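PDB 2W2L: D-mandelate dehydrogenase from Rhodotorula graminis, which binds NAD and, like other D-isomer-specific 2-hydroxyacid dehydrogenases, probably interconverts D-mandelate and the matching 2-keto acid. Local coordinates for residues Val191-Ala196 with Asp212-Leu217; Gly167-Gly172 with Val226-Met231; Val6-Asp11 with Phe27-Ala32. All coordinates share one frame; numbering follows the deposited sequence.

Contact 1 (Val191-Ala196 with Asp212-Leu217); sequences VYYDVA and DSLEEL. With NAD (nicotinamide-adenine-dinucleotide), chain K.
The ring of Tyr193 has the carbonyl of Asp212 at one edge, near its plane, with Leu214 CD2 and C2A of NAD approaching obliquely. It thus meets the N-terminal turn of helix 214-220 and the residues before it. Asp212 O is 3.1 Å from Tyr193 CE1, and the Leu214 CD2 methyl is 3.6 Å from Tyr193 CD2. A chi1 of 162° turns the ring away from the backbone N of Tyr193 and out toward this turn. Below it, Leu217 extends its CG opposite its own backbone N (chi1 180°), which lays CD1 on the strand itself. This methyl packs on Val191 CG2 at 3.6 Å and lies against the strand's main chain, 3.4 Å from Tyr193 N. No hydrogen bond crosses the contact.

The helix start is fastened by a capping box. Ser213 OG accepts from Glu216 N at 3.1 Å, and Ser213 N donates a hydrogen bond to Glu216 OE1 at 2.7 Å, on the anti side of the carboxylate and 30° out of its plane. Asp194, one step past the strand, turns away from the helix to bind cofactor: its OD1 accepts from both ribose hydroxyls of NAD, O2B and O3B. An acidic residue at the end of the second strand, gripping the adenosine ribose, is a hallmark of NAD-binding Rossmann folds.

Strand 189-193 runs between strands 165-169 and 208-210 of the parallel sheet. Helix 214-220 packs against it, with Leu217 also touching Val169 and Leu214 reaching Phe242 of helix 240-245.

Contact 2 (Gly167-Gly172 with Val226-Met231); sequences GAVGLG and VSVPYM. With NAD (nicotinamide-adenine-dinucleotide), chain K.
One water, lodged where Gly170 leans against Ser227, is gripped from three sides. It accepts from Gly172 N at 3.0 Å and donates to Ser227 O at 2.5 Å and to NAD O4B at 2.6 Å, thereby tying both segments to the adenosine ribose. Beside it the backbones are joined directly: Ser227 N donates to Val169 O at 3.0 Å, with a nearly straight N-H...O angle of 167°. This bond belongs to the parallel bridge between Val169 and Val226, at the point where the two strands give way to cofactor-binding loops.

Gly170 and Gly172 belong to the glycine-rich turn of the Rossmann fold, which leads into helix 173-186. At Gly170 the positive phi of 97° and the carbonyl of Ser227 exclude any CB, while at Gly172 a CB would run into NAD O5B.

Val228, a known NAD-binding residue, links protein core and base. Its CG1, set opposite the carbonyl carbon by a chi1 of -74°, lies 3.9 Å from Val169 CG1. The same methyl, Val228 CG1, is 3.3 Å from NAD C2A in the adenine. Over the same side of the adenine plane sits the ring of Pro229, with CG 3.2 Å from N7A and CD 3.5 Å from C8A. An alanine in place of Pro229 would probably open a gap over the five-membered ring of the base, leaving the adenine more able to tilt.

The chemistry is therefore divided: within this contact the adenosine ribose is met through a water held by main-chain groups, its hydroxyls being taken by Asp194, whereas the base lies against carbon, consistent with its being held here largely by apolar contact.

Contact 3 (Val6-Asp11 with Phe27-Ala32); sequences VLLLGD and FEVIPA
Leu8 rises from its strand beside Val29, and successive atoms of its side chain meet the same methyl. CB and then CG each lie 4.0 Å from Val29 CG1, and at the tip CD1 closes to 3.8 Å, the two side chains crossing at about a right angle. The other tip methyl, CD2, is turned toward Pro31, but it is modelled too close to that residue for its exact place to be trusted. Trp20 of helix 17-26 touches both Leu8 and Val29 on this side of the sheet.

The backbones beneath are zipped in parallel register. Val6 N donates to Glu28 O at 2.9 Å, and Ile30 N returns the bond to Val6 O at 2.6 Å. Leu8 N then reaches Ile30 O at 3.0 Å, almost straight at 172°, and Ala32 N closes the series on Leu8 O at 2.9 Å. These bonds pair the two strands of the beta-alpha-beta unit made by strand 5-8, helix 17-26 and strand 28-31, the first in a five-stranded parallel sheet of order 2-1-3-4-5, as in the flavodoxin-like substrate-binding domains of this dehydrogenase family. Strand 28-31 is the outermost on its side; Pro31, which has no N-H to offer, falls at a position whose nitrogen faces away from strand 5-8.

On the face of the sheet bearing Leu7 and Ile30, Leu7 extends CG opposite its backbone N (chi1 -179°). This brings CD1 over the strand end, 3.8 Å from Ala32 CB and close to the carbonyl O of Ile30. At the beginning of the pairing, Val6 CG2 packs obliquely against CB and the ring of Phe27, whose other neighbours include Ile324 and Leu328 of helix 310-329.

Contacts 1 and 2 both line the NAD site, where Thr255 and Asp281 are further hydrogen-bonding partners. Contact 1 is nested in the chain loop that contact 2 closes, their centres are about 10 Å apart, and neighbouring strands 189-193 and 165-169 join them: Tyr193 N lies 2.9 Å from Ala168 O, and Tyr193 O 2.8 Å from Gly170 N, both probable hydrogen bonds. Between them the adenine is sandwiched, Val195 CG1 standing 3.5 Å from C4A on the side opposite Pro229. Contact 3 belongs to the other, separate parallel sheet. Its centre is about 44 Å from that of contact 1 and about 34 Å from that of contact 2, away from the cofactor.

Contact 1 (Val191-Ala196 with Asp212-Leu217)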
loop_
_atom_site.group_PDB
_atom_site.type_symbol
_atom_site.label_atom_id
_atom_site.label_comp_id
_atom_site.label_asym_id
_atom_site.label_seq_id
_atom_site.Cartn_x
_atom_site.Cartn_y
_atom_site.Cartn_z
ATOM N N VAL D 191 -14.573 -1.241 13.271
ATOM C CA VAL D 191 -14.951 -1.619 14.617
ATOM C C VAL D 191 -13.694 -1.781 15.387
ATOM O O VAL D 191 -12.687 -2.231 14.832
ATOM C CB VAL D 191 -15.886 -2.841 14.683
ATOM C CG1 VAL D 191 -16.684 -2.914 13.424
ATOM C CG2 VAL D 191 -15.158 -4.143 14.968
ATOM N N TYR D 192 -13.719 -1.381 16.646
ATOM C CA TYR D 192 -12.514 -1.468 17.429
ATOM C C TYR D 192 -12.773 -1.983 18.810
ATOM O O TYR D 192 -13.874 -1.783 19.367
ATOM C CB TYR D 192 -11.783 -0.129 17.519
ATOM C CG TYR D 192 -12.441 0.854 18.435
ATOM C CD1 TYR D 192 -11.927 1.118 19.717
ATOM C CD2 TYR D 192 -13.586 1.532 18.034
ATOM C CE1 TYR D 192 -12.559 2.039 20.587
ATOM C CE2 TYR D 192 -14.219 2.458 18.886
ATOM C CZ TYR D 192 -13.710 2.710 20.150
ATOM O OH TYR D 192 -14.369 3.649 20.936
ATOM N N TYR D 193 -11.748 -2.660 19.343
ATOM C CA TYR D 193 -11.698 -2.928 20.753
ATOM C C TYR D 193 -10.562 -2.156 21.397
ATOM O O TYR D 193 -9.451 -2.147 20.872
ATOM C CB TYR D 193 -11.597 -4.435 21.071
ATOM C CG TYR D 193 -11.103 -4.627 22.502
ATOM C CD1 TYR D 193 -11.994 -4.597 23.593
ATOM C CD2 TYR D 193 -9.727 -4.741 22.764
ATOM C CE1 TYR D 193 -11.534 -4.738 24.888
ATOM C CE2 TYR D 193 -9.266 -4.858 24.045
ATOM C CZ TYR D 193 -10.173 -4.851 25.108
ATOM O OH TYR D 193 -9.652 -4.978 26.387
ATOM N N ASP D 194 -10.804 -1.531 22.547
ATOM C CA ASP D 194 -9.710 -0.878 23.279
ATOM C C ASP D 194 -9.979 -0.658 24.758
ATOM O O ASP D 194 -11.124 -0.456 25.192
ATOM C CB ASP D 194 -9.337 0.466 22.649
ATOM C CG ASP D 194 -7.962 0.998 23.133
ATOM O OD1 ASP D 194 -7.714 2.207 22.954
ATOM O OD2 ASP D 194 -7.128 0.214 23.690
ATOM N N VAL D 195 -8.900 -0.637 25.530
ATOM C CA VAL D 195 -9.020 -0.506 26.972
ATOM C C VAL D 195 -9.859 0.719 27.341
ATOM O O VAL D 195 -10.462 0.744 28.396
ATOM C CB VAL D 195 -7.650 -0.476 27.668
ATOM C CG1 VAL D 195 -6.753 -1.680 27.212
ATOM C CG2 VAL D 195 -6.940 0.876 27.426
ATOM N N ALA D 196 -9.919 1.714 26.467
ATOM C CA ALA D 196 -10.667 2.930 26.780
ATOM C C ALA D 196 -11.338 3.478 25.538
ATOM O O ALA D 196 -10.914 3.228 24.410
ATOM C CB ALA D 196 -9.764 3.962 27.384
ATOM N N ASP D 212 -17.021 -4.909 22.980
ATOM C CA ASP D 212 -16.448 -5.174 24.324
ATOM C C ASP D 212 -15.314 -6.144 24.424
ATOM O O ASP D 212 -14.426 -5.897 25.218
ATOM C CB ASP D 212 -17.506 -5.546 25.363
ATOM C CG ASP D 212 -18.603 -4.514 25.423
ATOM O OD1 ASP D 212 -18.256 -3.313 25.283
ATOM O OD2 ASP D 212 -19.776 -4.923 25.562
ATOM N N SER D 213 -15.312 -7.219 23.641
ATOM C CA SER D 213 -14.256 -8.211 23.770
ATOM C C SER D 213 -13.499 -8.355 22.479
ATOM O O SER D 213 -13.939 -7.906 21.446
ATOM C CB SER D 213 -14.842 -9.564 24.124
ATOM O OG SER D 213 -15.605 -10.063 23.033
ATOM N N LEU D 214 -12.359 -9.018 22.550
ATOM C CA LEU D 214 -11.576 -9.324 21.419
ATOM C C LEU D 214 -12.364 -10.304 20.516
ATOM O O LEU D 214 -12.408 -10.163 19.272
ATOM C CB LEU D 214 -10.298 -9.945 21.920
ATOM C CG LEU D 214 -9.357 -9.056 22.702
ATOM C CD1 LEU D 214 -8.197 -9.865 23.340
ATOM C CD2 LEU D 214 -8.851 -8.100 21.748
ATOM N N GLU D 215 -12.991 -11.293 21.131
ATOM C CA GLU D 215 -13.777 -12.260 20.372
ATOM C C GLU D 215 -14.822 -11.552 19.506
ATOM O O GLU D 215 -15.103 -11.986 18.396
ATOM C CB GLU D 215 -14.407 -13.321 21.301
ATOM C CG GLU D 215 -15.655 -14.070 20.740
ATOM C CD GLU D 215 -17.006 -13.574 21.336
ATOM O OE1 GLU D 215 -16.966 -12.766 22.322
ATOM O OE2 GLU D 215 -18.095 -13.999 20.826
ATOM N N GLU D 216 -15.377 -10.460 20.009
ATOM C CA GLU D 216 -16.407 -9.768 19.262
ATOM C C GLU D 216 -15.776 -9.116 18.105
ATOM O O GLU D 216 -16.310 -9.150 17.002
ATOM C CB GLU D 216 -17.123 -8.721 20.089
ATOM C CG GLU D 216 -18.274 -9.338 20.817
ATOM C CD GLU D 216 -18.477 -8.782 22.190
ATOM O OE1 GLU D 216 -17.695 -7.898 22.606
ATOM O OE2 GLU D 216 -19.433 -9.231 22.858
ATOM N N LEU D 217 -14.622 -8.523 18.366
ATOM C CA LEU D 217 -13.892 -7.840 17.346
ATOM C C LEU D 217 -13.456 -8.827 16.274
ATOM O O LEU D 217 -13.670 -8.567 15.118
ATOM C CB LEU D 217 -12.665 -7.139 17.926
ATOM C CG LEU D 217 -11.965 -6.452 16.748
ATOM C CD1 LEU D 217 -12.180 -4.910 16.815
ATOM C CD2 LEU D 217 -10.556 -6.807 16.642
HETATM P PA NAD K . -0.523 4.977 21.870
HETATM O O1A NAD K . 0.657 5.215 22.736
HETATM O O2A NAD K . -1.507 6.105 22.108
HETATM O O5B NAD K . -1.045 3.460 22.068
HETATM C C5B NAD K . -1.690 2.963 23.224
HETATM C C4B NAD K . -3.173 2.740 22.891
HETATM O O4B NAD K . -3.565 1.379 22.984
HETATM C C3B NAD K . -4.081 3.539 23.820
HETATM O O3B NAD K . -5.146 4.128 23.110
HETATM C C2B NAD K . -4.648 2.509 24.757
HETATM O O2B NAD K . -5.972 2.867 25.082
HETATM C C1B NAD K . -4.521 1.186 24.010
HETATM N N9A NAD K . -3.987 0.150 24.916
HETATM C C8A NAD K . -3.117 0.397 25.964
HETATM N N7A NAD K . -2.834 -0.771 26.582
HETATM C C5A NAD K . -3.498 -1.767 25.940
HETATM C C6A NAD K . -3.547 -3.131 26.189
HETATM N N6A NAD K . -3.074 -3.588 27.354
HETATM N N1A NAD K . -4.339 -3.928 25.383
HETATM C C2A NAD K . -5.068 -3.370 24.341
HETATM N N3A NAD K . -5.015 -2.004 24.104
HETATM C C4A NAD K . -4.239 -1.211 24.894
HETATM O O3 NAD K . -0.107 4.799 20.317
HETATM P PN NAD K . 1.113 3.869 19.751
HETATM O O1N NAD K . 1.373 4.526 18.464
HETATM O O2N NAD K . 2.243 3.771 20.721
HETATM O O5D NAD K . 0.595 2.361 19.452
HETATM C C5D NAD K . 1.114 1.266 20.186
HETATM C C4D NAD K . 1.899 0.244 19.362
HETATM O O4D NAD K . 2.552 0.760 18.198
HETATM C C3D NAD K . 3.005 -0.321 20.244
HETATM O O3D NAD K . 3.023 -1.733 20.304
HETATM C C2D NAD K . 4.274 0.079 19.541
HETATM O O2D NAD K . 5.349 -0.789 19.862
HETATM C C1D NAD K . 3.817 0.100 18.082
HETATM N N1N NAD K . 4.870 0.685 17.195
HETATM C C2N NAD K . 5.275 0.010 16.065
HETATM C C3N NAD K . 6.275 0.543 15.219
HETATM C C7N NAD K . 6.795 -0.215 14.016
HETATM O O7N NAD K . 8.135 0.035 13.622
HETATM N N7N NAD K . 6.015 -1.095 13.360
HETATM C C4N NAD K . 6.884 1.753 15.556
HETATM C C5N NAD K . 6.488 2.425 16.710
HETATM C C6N NAD K . 5.486 1.880 17.522
#

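Contact 2 (Gly167-Gly172 with Val226-Met231)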
loop_
_atom_site.group_PDB
_atom_site.type_symbol
_atom_site.label_atom_id
_atom_site.label_comp_id
_atom_site.label_asym_id
_atom_site.label_seq_id
_atom_site.Cartn_x
_atom_site.Cartn_y
_atom_site.Cartn_z
ATOM N N GLY D 167 -10.939 -4.449 11.687
ATOM C CA GLY D 167 -11.077 -4.584 13.133
ATOM C C GLY D 167 -9.823 -4.142 13.854
ATOM O O GLY D 167 -8.792 -4.860 13.826
ATOM N N ALA D 168 -9.904 -2.979 14.484
ATOM C CA ALA D 168 -8.761 -2.450 15.212
ATOM C C ALA D 168 -8.646 -2.986 16.642
ATOM O O ALA D 168 -9.529 -2.757 17.482
ATOM C CB ALA D 168 -8.813 -0.954 15.242
ATOM N N VAL D 169 -7.563 -3.714 16.905
ATOM C CA VAL D 169 -7.183 -4.099 18.245
ATOM C C VAL D 169 -6.308 -2.980 18.779
ATOM O O VAL D 169 -5.102 -2.903 18.482
ATOM C CB VAL D 169 -6.372 -5.455 18.234
ATOM C CG1 VAL D 169 -5.776 -5.719 19.598
ATOM C CG2 VAL D 169 -7.253 -6.606 17.873
ATOM N N GLY D 170 -6.911 -2.112 19.583
ATOM C CA GLY D 170 -6.236 -0.872 20.041
ATOM C C GLY D 170 -6.645 0.324 19.167
ATOM O O GLY D 170 -6.714 0.242 17.936
ATOM N N LEU D 171 -6.931 1.458 19.784
ATOM C CA LEU D 171 -7.254 2.637 18.983
ATOM C C LEU D 171 -6.462 3.856 19.490
ATOM O O LEU D 171 -7.003 4.996 19.612
ATOM C CB LEU D 171 -8.767 2.895 18.955
ATOM C CG LEU D 171 -9.126 3.859 17.825
ATOM C CD1 LEU D 171 -8.757 3.274 16.470
ATOM C CD2 LEU D 171 -10.640 4.274 17.856
ATOM N N GLY D 172 -5.182 3.602 19.789
ATOM C CA GLY D 172 -4.195 4.648 20.095
ATOM C C GLY D 172 -3.849 5.495 18.888
ATOM O O GLY D 172 -4.443 5.345 17.801
ATOM N N VAL D 226 -3.591 -5.109 14.475
ATOM C CA VAL D 226 -3.096 -5.099 15.835
ATOM C C VAL D 226 -2.198 -3.905 16.056
ATOM O O VAL D 226 -1.166 -3.792 15.411
ATOM C CB VAL D 226 -2.299 -6.397 16.122
ATOM C CG1 VAL D 226 -1.827 -6.421 17.552
ATOM C CG2 VAL D 226 -3.168 -7.580 15.888
ATOM N N SER D 227 -2.563 -3.008 16.957
ATOM C CA SER D 227 -1.696 -1.865 17.273
ATOM C C SER D 227 -1.793 -1.596 18.752
ATOM O O SER D 227 -2.481 -0.691 19.143
ATOM C CB SER D 227 -2.096 -0.610 16.483
ATOM O OG SER D 227 -1.233 0.517 16.751
ATOM N N VAL D 228 -1.125 -2.399 19.582
ATOM C CA VAL D 228 -1.191 -2.233 21.048
ATOM C C VAL D 228 0.213 -2.083 21.657
ATOM O O VAL D 228 1.186 -2.613 21.090
ATOM C CB VAL D 228 -1.870 -3.438 21.772
ATOM C CG1 VAL D 228 -3.356 -3.437 21.573
ATOM C CG2 VAL D 228 -1.192 -4.803 21.404
ATOM N N PRO D 229 0.321 -1.399 22.828
ATOM C CA PRO D 229 1.615 -1.422 23.504
ATOM C C PRO D 229 1.919 -2.873 23.877
ATOM O O PRO D 229 0.996 -3.691 24.075
ATOM C CB PRO D 229 1.368 -0.592 24.783
ATOM C CG PRO D 229 -0.079 -0.614 24.994
ATOM C CD PRO D 229 -0.674 -0.625 23.604
ATOM N N TYR D 230 3.196 -3.199 23.963
ATOM C CA TYR D 230 3.575 -4.545 24.292
ATOM C C TYR D 230 3.927 -4.616 25.774
ATOM O O TYR D 230 4.634 -3.748 26.276
ATOM C CB TYR D 230 4.748 -4.954 23.424
ATOM C CG TYR D 230 5.242 -6.322 23.732
ATOM C CD1 TYR D 230 4.349 -7.365 23.955
ATOM C CD2 TYR D 230 6.606 -6.593 23.793
ATOM C CE1 TYR D 230 4.806 -8.637 24.248
ATOM C CE2 TYR D 230 7.067 -7.878 24.063
ATOM C CZ TYR D 230 6.162 -8.882 24.295
ATOM O OH TYR D 230 6.597 -10.143 24.584
ATOM N N MET D 231 3.399 -5.619 26.471
ATOM C CA MET D 231 3.716 -5.883 27.891
ATOM C C MET D 231 3.329 -7.331 28.238
ATOM O O MET D 231 2.827 -8.025 27.344
ATOM C CB MET D 231 3.014 -4.864 28.784
ATOM C CG MET D 231 1.859 -4.163 28.117
ATOM S SD MET D 231 0.595 -3.778 29.318
ATOM C CE MET D 231 0.024 -2.198 28.612
HETATM P PA NAD K . -0.523 4.977 21.870
HETATM O O1A NAD K . 0.657 5.215 22.736
HETATM O O2A NAD K . -1.507 6.105 22.108
HETATM O O5B NAD K . -1.045 3.460 22.068
HETATM C C5B NAD K . -1.690 2.963 23.224
HETATM C C4B NAD K . -3.173 2.740 22.891
HETATM O O4B NAD K . -3.565 1.379 22.984
HETATM C C3B NAD K . -4.081 3.539 23.820
HETATM O O3B NAD K . -5.146 4.128 23.110
HETATM C C2B NAD K . -4.648 2.509 24.757
HETATM O O2B NAD K . -5.972 2.867 25.082
HETATM C C1B NAD K . -4.521 1.186 24.010
HETATM N N9A NAD K . -3.987 0.150 24.916
HETATM C C8A NAD K . -3.117 0.397 25.964
HETATM N N7A NAD K . -2.834 -0.771 26.582
HETATM C C5A NAD K . -3.498 -1.767 25.940
HETATM C C6A NAD K . -3.547 -3.131 26.189
HETATM N N6A NAD K . -3.074 -3.588 27.354
HETATM N N1A NAD K . -4.339 -3.928 25.383
HETATM C C2A NAD K . -5.068 -3.370 24.341
HETATM N N3A NAD K . -5.015 -2.004 24.104
HETATM C C4A NAD K . -4.239 -1.211 24.894
HETATM O O3 NAD K . -0.107 4.799 20.317
HETATM P PN NAD K . 1.113 3.869 19.751
HETATM O O1N NAD K . 1.373 4.526 18.464
HETATM O O2N NAD K . 2.243 3.771 20.721
HETATM O O5D NAD K . 0.595 2.361 19.452
HETATM C C5D NAD K . 1.114 1.266 20.186
HETATM C C4D NAD K . 1.899 0.244 19.362
HETATM O O4D NAD K . 2.552 0.760 18.198
HETATM C C3D NAD K . 3.005 -0.321 20.244
HETATM O O3D NAD K . 3.023 -1.733 20.304
HETATM C C2D NAD K . 4.274 0.079 19.541
HETATM O O2D NAD K . 5.349 -0.789 19.862
HETATM C C1D NAD K . 3.817 0.100 18.082
HETATM N N1N NAD K . 4.870 0.685 17.195
HETATM C C2N NAD K . 5.275 0.010 16.065
HETATM C C3N NAD K . 6.275 0.543 15.219
HETATM C C7N NAD K . 6.795 -0.215 14.016
HETATM O O7N NAD K . 8.135 0.035 13.622
HETATM N N7N NAD K . 6.015 -1.095 13.360
HETATM C C4N NAD K . 6.884 1.753 15.556
HETATM C C5N NAD K . 6.488 2.425 16.710
HETATM C C6N NAD K . 5.486 1.880 17.522
HETATM O O HOH W 1 -3.519 1.219 20.355
#

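Contact 3 (Val6-Asp11 with Phe27-Ala32)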
loop_
_atom_site.group_PDB
_atom_site.type_symbol
_atom_site.label_atom_id
_atom_site.label_comp_id
_atom_site.label_asym_id
_atom_site.label_seq_id
_atom_site.Cartn_x
_atom_site.Cartn_y
_atom_site.Cartn_z
ATOM N N VAL D 6 26.472 15.465 29.045
ATOM C CA VAL D 6 25.604 14.436 28.468
ATOM C C VAL D 6 26.354 13.228 27.921
ATOM O O VAL D 6 27.269 13.381 27.128
ATOM C CB VAL D 6 24.778 15.033 27.332
ATOM C CG1 VAL D 6 23.911 13.991 26.736
ATOM C CG2 VAL D 6 23.998 16.249 27.857
ATOM N N LEU D 7 25.955 12.028 28.346
ATOM C CA LEU D 7 26.522 10.792 27.813
ATOM C C LEU D 7 25.730 10.392 26.557
ATOM O O LEU D 7 24.473 10.243 26.584
ATOM C CB LEU D 7 26.503 9.670 28.878
ATOM C CG LEU D 7 27.107 8.315 28.436
ATOM C CD1 LEU D 7 28.646 8.392 28.153
ATOM C CD2 LEU D 7 26.797 7.072 29.302
ATOM N N LEU D 8 26.439 10.205 25.438
ATOM C CA LEU D 8 25.737 9.730 24.239
ATOM C C LEU D 8 25.991 8.259 23.895
ATOM O O LEU D 8 27.129 7.813 23.753
ATOM C CB LEU D 8 25.889 10.675 23.052
ATOM C CG LEU D 8 26.879 10.369 21.967
ATOM C CD1 LEU D 8 26.682 11.219 20.711
ATOM C CD2 LEU D 8 28.181 10.677 22.631
ATOM N N LEU D 9 24.898 7.514 23.796
ATOM C CA LEU D 9 24.981 6.083 23.532
ATOM C C LEU D 9 24.909 5.868 22.044
ATOM O O LEU D 9 23.850 6.085 21.444
ATOM C CB LEU D 9 23.817 5.326 24.188
ATOM C CG LEU D 9 23.442 5.543 25.649
ATOM C CD1 LEU D 9 22.360 4.609 25.922
ATOM C CD2 LEU D 9 24.578 5.282 26.580
ATOM N N GLY D 10 26.035 5.461 21.453
ATOM C CA GLY D 10 26.154 5.319 20.000
ATOM C C GLY D 10 26.349 6.625 19.249
ATOM O O GLY D 10 27.071 7.525 19.681
ATOM N N ASP D 11 25.678 6.758 18.124
ATOM C CA ASP D 11 26.086 7.745 17.177
ATOM C C ASP D 11 25.694 9.137 17.493
ATOM O O ASP D 11 24.694 9.367 18.140
ATOM C CB ASP D 11 25.546 7.369 15.804
ATOM C CG ASP D 11 26.364 6.234 15.143
ATOM O OD1 ASP D 11 27.530 6.027 15.547
ATOM O OD2 ASP D 11 25.830 5.564 14.222
ATOM N N PHE D 27 25.937 21.830 25.912
ATOM C CA PHE D 27 26.358 20.701 26.764
ATOM C C PHE D 27 27.671 20.030 26.320
ATOM O O PHE D 27 27.994 20.022 25.141
ATOM C CB PHE D 27 25.345 19.533 26.681
ATOM C CG PHE D 27 23.953 19.901 27.028
ATOM C CD1 PHE D 27 23.009 20.135 26.009
ATOM C CD2 PHE D 27 23.578 20.030 28.382
ATOM C CE1 PHE D 27 21.670 20.523 26.358
ATOM C CE2 PHE D 27 22.285 20.384 28.755
ATOM C CZ PHE D 27 21.307 20.624 27.764
ATOM N N GLU D 28 28.355 19.371 27.262
ATOM C CA GLU D 28 29.576 18.639 26.979
ATOM C C GLU D 28 29.113 17.237 26.655
ATOM O O GLU D 28 28.626 16.567 27.527
ATOM C CB GLU D 28 30.500 18.623 28.206
ATOM C CG GLU D 28 31.745 17.756 28.015
ATOM C CD GLU D 28 32.600 17.517 29.284
ATOM O OE1 GLU D 28 32.232 18.012 30.376
ATOM O OE2 GLU D 28 33.645 16.799 29.190
ATOM N N VAL D 29 29.234 16.792 25.407
ATOM C CA VAL D 29 28.665 15.528 25.020
ATOM C C VAL D 29 29.772 14.521 25.111
ATOM O O VAL D 29 30.788 14.707 24.443
ATOM C CB VAL D 29 28.133 15.554 23.538
ATOM C CG1 VAL D 29 27.964 14.078 22.903
ATOM C CG2 VAL D 29 26.840 16.360 23.428
ATOM N N ILE D 30 29.585 13.451 25.875
ATOM C CA ILE D 30 30.648 12.491 26.055
ATOM C C ILE D 30 30.333 11.235 25.267
ATOM O O ILE D 30 29.367 10.547 25.576
ATOM C CB ILE D 30 30.811 12.086 27.537
ATOM C CG1 ILE D 30 30.958 13.311 28.433
ATOM C CG2 ILE D 30 31.956 11.110 27.716
ATOM C CD1 ILE D 30 30.136 13.188 29.753
ATOM N N PRO D 31 31.181 10.874 24.292
ATOM C CA PRO D 31 30.785 9.634 23.590
ATOM C C PRO D 31 30.909 8.372 24.471
ATOM O O PRO D 31 31.881 8.206 25.191
ATOM C CB PRO D 31 31.685 9.613 22.333
ATOM C CG PRO D 31 32.614 10.812 22.425
ATOM C CD PRO D 31 32.472 11.420 23.811
ATOM N N ALA D 32 29.921 7.491 24.441
ATOM C CA ALA D 32 29.998 6.307 25.312
ATOM C C ALA D 32 31.074 5.283 24.958
ATOM O O ALA D 32 31.568 4.613 25.859
ATOM C CB ALA D 32 28.610 5.641 25.544
#